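Local atomic coordinates of glycosyl hydrolase BlGH5_18 (Bifidobacterium longum subsp. infantis, PDB entry 7LQX), a protein that probably hydrolyses glycosidic bonds in N-glycans, as a family 5, subfamily 18 glycoside hydrolase of a gut bifidobacterium. Residues Val48-Asp51 / Met52-Arg56; Met350-Glu353 / Tyr354-Lys357. All blocks are in the same frame, centred on the assembly; numbering follows the deposited sequence. Where two conformers were deposited one is given.

Contact 1: Val48-Asp51 / Met52-Arg56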
loop_
_atom_site.group_PDB
_atom_site.type_symbol
_atom_site.label_atom_id
_atom_site.label_comp_id
_atom_site.label_asym_id
_atom_site.label_seq_id
_atom_site.Cartn_x
_atom_site.Cartn_y
_atom_site.Cartn_z
ATOM N N VAL A 48 -4.008 8.055 23.351
ATOM C CA VAL A 48 -4.301 6.647 23.614
ATOM C C VAL A 48 -4.610 6.437 25.088
ATOM O O VAL A 48 -5.534 5.693 25.445
ATOM C CB VAL A 48 -3.139 5.754 23.155
ATOM C CG1 VAL A 48 -3.436 4.297 23.501
ATOM C CG2 VAL A 48 -2.908 5.911 21.676
ATOM N N LYS A 49 -3.830 7.065 25.970
ATOM C CA LYS A 49 -4.121 6.985 27.396
ATOM C C LYS A 49 -5.545 7.453 27.678
ATOM O O LYS A 49 -6.286 6.812 28.431
ATOM C CB LYS A 49 -3.116 7.815 28.192
ATOM C CG LYS A 49 -3.294 7.692 29.699
ATOM C CD LYS A 49 -2.214 8.450 30.452
ATOM C CE LYS A 49 -2.434 8.376 31.957
ATOM N NZ LYS A 49 -1.433 9.184 32.703
ATOM N N GLU A 50 -5.945 8.576 27.073
ATOM C CA GLU A 50 -7.288 9.093 27.302
ATOM C C GLU A 50 -8.343 8.171 26.705
ATOM O O GLU A 50 -9.366 7.898 27.347
ATOM C CB GLU A 50 -7.418 10.503 26.735
ATOM C CG GLU A 50 -8.771 11.128 27.009
ATOM C CD GLU A 50 -9.057 11.319 28.488
ATOM O OE1 GLU A 50 -8.142 11.148 29.328
ATOM O OE2 GLU A 50 -10.217 11.644 28.815
ATOM N N ASP A 51 -8.124 7.697 25.472
ATOM C CA ASP A 51 -9.048 6.747 24.861
ATOM C C ASP A 51 -9.237 5.537 25.770
ATOM O O ASP A 51 -10.360 5.077 26.005
ATOM C CB ASP A 51 -8.504 6.246 23.517
ATOM C CG ASP A 51 -8.618 7.254 22.387
ATOM O OD1 ASP A 51 -9.218 8.334 22.561
ATOM O OD2 ASP A 51 -8.082 6.923 21.305
HETATM N N MSE A 52 -8.133 4.995 26.275
HETATM C CA MSE A 52 -8.185 3.794 27.093
HETATM C C MSE A 52 -8.840 4.037 28.442
HETATM O O MSE A 52 -9.550 3.173 28.959
HETATM C CB MSE A 52 -6.778 3.243 27.316
HETATM C CG MSE A 52 -6.118 2.740 26.071
HETATM SE SE MSE A 52 -6.886 1.130 25.359
HETATM C CE MSE A 52 -5.591 0.830 23.924
ATOM N N ARG A 53 -8.586 5.210 29.026
ATOM C CA ARG A 53 -9.248 5.564 30.275
ATOM C C ARG A 53 -10.762 5.570 30.096
ATOM O O ARG A 53 -11.500 5.008 30.913
ATOM C CB ARG A 53 -8.747 6.924 30.758
ATOM C CG ARG A 53 -9.295 7.344 32.110
ATOM C CD ARG A 53 -8.883 8.770 32.465
ATOM N NE ARG A 53 -9.596 9.758 31.657
ATOM C CZ ARG A 53 -10.822 10.204 31.930
ATOM N NH1 ARG A 53 -11.474 9.753 32.994
ATOM N NH2 ARG A 53 -11.399 11.097 31.137
ATOM N N ARG A 54 -11.242 6.182 29.014
ATOM C CA ARG A 54 -12.683 6.261 28.793
ATOM C C ARG A 54 -13.281 4.893 28.486
ATOM O O ARG A 54 -14.389 4.579 28.935
ATOM C CB ARG A 54 -12.962 7.272 27.682
ATOM C CG ARG A 54 -12.531 8.675 28.097
ATOM C CD ARG A 54 -13.019 9.767 27.170
ATOM N NE ARG A 54 -12.366 11.037 27.484
ATOM C CZ ARG A 54 -12.703 12.208 26.953
ATOM N NH1 ARG A 54 -12.044 13.306 27.296
ATOM N NH2 ARG A 54 -13.703 12.283 26.085
ATOM N N ILE A 55 -12.563 4.065 27.727
ATOM C CA ILE A 55 -13.012 2.699 27.465
ATOM C C ILE A 55 -13.105 1.915 28.768
ATOM O O ILE A 55 -14.107 1.240 29.035
ATOM C CB ILE A 55 -12.065 2.026 26.455
ATOM C CG1 ILE A 55 -12.227 2.672 25.078
ATOM C CG2 ILE A 55 -12.324 0.521 26.406
ATOM C CD1 ILE A 55 -11.088 2.364 24.135
ATOM N N ARG A 56 -12.068 2.001 29.605
ATOM C CA ARG A 56 -12.105 1.292 30.881
ATOM C C ARG A 56 -13.297 1.742 31.715
ATOM O O ARG A 56 -13.921 0.932 32.412
ATOM C CB ARG A 56 -10.805 1.532 31.653
ATOM C CG ARG A 56 -10.801 0.998 33.090
ATOM C CD ARG A 56 -10.965 -0.518 33.165
ATOM N NE ARG A 56 -11.027 -0.992 34.550
ATOM C CZ ARG A 56 -12.136 -1.021 35.290
ATOM N NH1 ARG A 56 -13.293 -0.608 34.790
ATOM N NH2 ARG A 56 -12.094 -1.467 36.542
#

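Contact 2: Met350-Glu353 / Tyr354-Lys357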
loop_
_atom_site.group_PDB
_atom_site.type_symbol
_atom_site.label_atom_id
_atom_site.label_comp_id
_atom_site.label_asym_id
_atom_site.label_seq_id
_atom_site.Cartn_x
_atom_site.Cartn_y
_atom_site.Cartn_z
HETATM N N MSE A 350 -24.871 -3.792 29.555
HETATM C CA MSE A 350 -24.845 -5.215 29.252
HETATM C C MSE A 350 -23.636 -5.881 29.894
HETATM O O MSE A 350 -23.737 -6.994 30.413
HETATM C CB MSE A 350 -24.857 -5.434 27.746
HETATM C CG MSE A 350 -26.146 -4.981 27.070
HETATM SE SE MSE A 350 -27.768 -5.754 27.794
HETATM C CE MSE A 350 -28.137 -4.534 29.251
ATOM N N ALA A 351 -22.486 -5.214 29.873
ATOM C CA ALA A 351 -21.312 -5.772 30.530
ATOM C C ALA A 351 -21.568 -5.951 32.019
ATOM O O ALA A 351 -21.211 -6.982 32.603
ATOM C CB ALA A 351 -20.111 -4.861 30.299
ATOM N N GLN A 352 -22.213 -4.971 32.645
ATOM C CA GLN A 352 -22.516 -5.084 34.065
ATOM C C GLN A 352 -23.474 -6.239 34.335
ATOM O O GLN A 352 -23.342 -6.939 35.347
ATOM C CB GLN A 352 -23.097 -3.764 34.577
ATOM C CG GLN A 352 -23.148 -3.674 36.099
ATOM C CD GLN A 352 -21.796 -3.338 36.713
ATOM O OE1 GLN A 352 -20.900 -2.831 36.034
ATOM N NE2 GLN A 352 -21.646 -3.619 38.002
ATOM N N GLU A 353 -24.444 -6.459 33.447
ATOM C CA GLU A 353 -25.426 -7.517 33.667
ATOM C C GLU A 353 -24.832 -8.905 33.440
ATOM O O GLU A 353 -25.196 -9.858 34.141
ATOM C CB GLU A 353 -26.629 -7.304 32.744
ATOM C CG GLU A 353 -27.742 -8.322 32.917
ATOM C CD GLU A 353 -28.969 -7.998 32.082
ATOM O OE1 GLU A 353 -29.886 -8.845 32.023
ATOM O OE2 GLU A 353 -29.015 -6.901 31.486
ATOM N N TYR A 354 -23.926 -9.049 32.471
ATOM C CA TYR A 354 -23.525 -10.370 32.009
ATOM C C TYR A 354 -22.113 -10.796 32.386
ATOM O O TYR A 354 -21.825 -11.995 32.326
ATOM C CB TYR A 354 -23.702 -10.497 30.482
ATOM C CG TYR A 354 -25.152 -10.626 30.099
ATOM C CD1 TYR A 354 -25.797 -11.854 30.126
ATOM C CD2 TYR A 354 -25.894 -9.513 29.753
ATOM C CE1 TYR A 354 -27.139 -11.959 29.807
ATOM C CE2 TYR A 354 -27.232 -9.615 29.435
ATOM C CZ TYR A 354 -27.847 -10.842 29.458
ATOM O OH TYR A 354 -29.178 -10.950 29.141
ATOM N N ARG A 355 -21.233 -9.882 32.799
ATOM C CA ARG A 355 -19.839 -10.292 32.952
ATOM C C ARG A 355 -19.676 -11.383 34.006
ATOM O O ARG A 355 -18.794 -12.239 33.873
ATOM C CB ARG A 355 -18.909 -9.114 33.254
ATOM C CG ARG A 355 -19.083 -8.424 34.578
ATOM C CD ARG A 355 -17.913 -7.454 34.852
ATOM N NE ARG A 355 -17.929 -6.256 34.014
ATOM C CZ ARG A 355 -18.612 -5.152 34.310
ATOM N NH1 ARG A 355 -19.347 -5.107 35.413
ATOM N NH2 ARG A 355 -18.569 -4.097 33.506
ATOM N N ASP A 356 -20.504 -11.370 35.053
ATOM C CA ASP A 356 -20.409 -12.340 36.136
ATOM C C ASP A 356 -21.590 -13.298 36.183
ATOM O O ASP A 356 -21.704 -14.074 37.135
ATOM C CB ASP A 356 -20.291 -11.628 37.485
ATOM C CG ASP A 356 -19.140 -10.663 37.525
ATOM O OD1 ASP A 356 -18.052 -11.027 37.030
ATOM O OD2 ASP A 356 -19.328 -9.538 38.035
ATOM N N LYS A 357 -22.447 -13.284 35.184
ATOM C CA LYS A 357 -23.631 -14.134 35.214
ATOM C C LYS A 357 -23.256 -15.570 34.855
ATOM O O LYS A 357 -22.479 -15.795 33.926
ATOM C CB LYS A 357 -24.664 -13.618 34.211
ATOM C CG LYS A 357 -26.010 -14.324 34.290
ATOM C CD LYS A 357 -26.985 -13.828 33.217
ATOM C CE LYS A 357 -27.317 -12.350 33.377
ATOM N NZ LYS A 357 -27.943 -12.041 34.694
HETATM O O HOH W 1 -22.755 -9.799 35.893
HETATM O O HOH W 2 -21.051 -6.991 37.196
HETATM O O HOH W 3 -25.868 -11.198 36.584
HETATM O O HOH W 4 -30.862 -8.684 29.453
#

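Contact 1: Val48-Asp51 / Met52-Arg56
E50 faces R53 and R54 one turn further along helix 45-57, the first helix of the (beta/alpha)8 barrel expected of a GH5 enzyme, which crosses over from strand 25-29 to strand 62-65. The three side chains form a salt-bridge network spanning i to i+3 and i+4. E50 is the one to follow. From CB the chain leaves with CG anti to the backbone N (chi1 -177°), then bends at the next bond, which turns the carboxylate back over the following turn. CG passes 3.6 Å from R54 NE. Beyond CD the two oxygens divide the work. OE1 takes R53 NE at 3.1 Å, reached from above the carboxylate plane, while OE2 accepts three N-H groups: R53 NH2 on its syn side, and R54 NE and NH1 on its anti side. Both arginines present the NE edge of the guanidinium, but they are turned differently. The R53 plane lies 40° from the carboxylate, whereas that of R54 stands almost square to it at 86°. So many bonds should fix the rotation of the carboxylate and probably favour its charged form. R54 NH2 goes on to the backbone O of G338. The inward face of the helix is apolar at V48 and M52, a selenomethionine, which run side by side and pack against helix 81-96; D51 there bonds Y30 and S33. Backbone bonds such as I55 N to D51 O, 3.0 Å, carry the helix through. At the network's centre, R54 NE approaches E50 OE2 to 2.6 Å.

Contact 2: Met350-Glu353 / Tyr354-Lys357
R355 and Q352 meet because both chains double back: R355 CG sits between its own backbone N and carbonyl carbon (chi1 67°) and the chain bends again at chi3, while Q352 bends at chi2 (79°). The guanidinium thus folds back over the last turn of helix 342-354, with A351 O 3.6 Å above its plane and over its centre. Its NH1 reaches Q352 OE1 at 2.8 Å in a nearly straight bond, lying in the guanidinium plane but above the amide plane, away from the oxygen's lone pairs. NH2 holds G59 O, and water 2 links NH1 to Q352 O and D356 OD2. An alanine at R355 is likely to leave Q352 OE1 and G59 O without this shared donor group and to uncover A351 O.

On another side of the turn, E353 runs alongside Y354, its CG over one ring face in a CH-pi contact, 4.1 Å from the ring centroid. Water 4 joins E353 OE1 to Y354 OH, while M350 SE packs 4.2 Å from Y354 CE2.

Backbone bonds from Y354 N to M350 O and R355 N to A351 O continue the helical pattern, and a type I beta turn, Y354 to K357, follows. Beside F26 of strand 25-29, this is a helix C-terminus where waters bond the Q352 and E353 carbonyls and the R355 guanidinium lies over that of A351 as the chain leaves the barrel helix.

In the fold
Both contacts are local and partly buried, contact 1 more so: half of its touching residues are buried, against two of seven in contact 2. They sit on different helices with centres 21 Å apart and nearest atoms about 6 Å apart, without touching. They share a neighbourhood through the first barrel strand: helix 45-57 follows strand 25-29 in the chain, and the end of helix 342-354 packs on that same strand. Contact 1 lies within a helix, so its backbone bonds are regular and its surface chemistry is charge against charge. Contact 2 lies where a helix stops, so waters and a neutral amide take over. Each puts a selenomethionine against a neighbouring helix, 81-96 and 289-300 respectively.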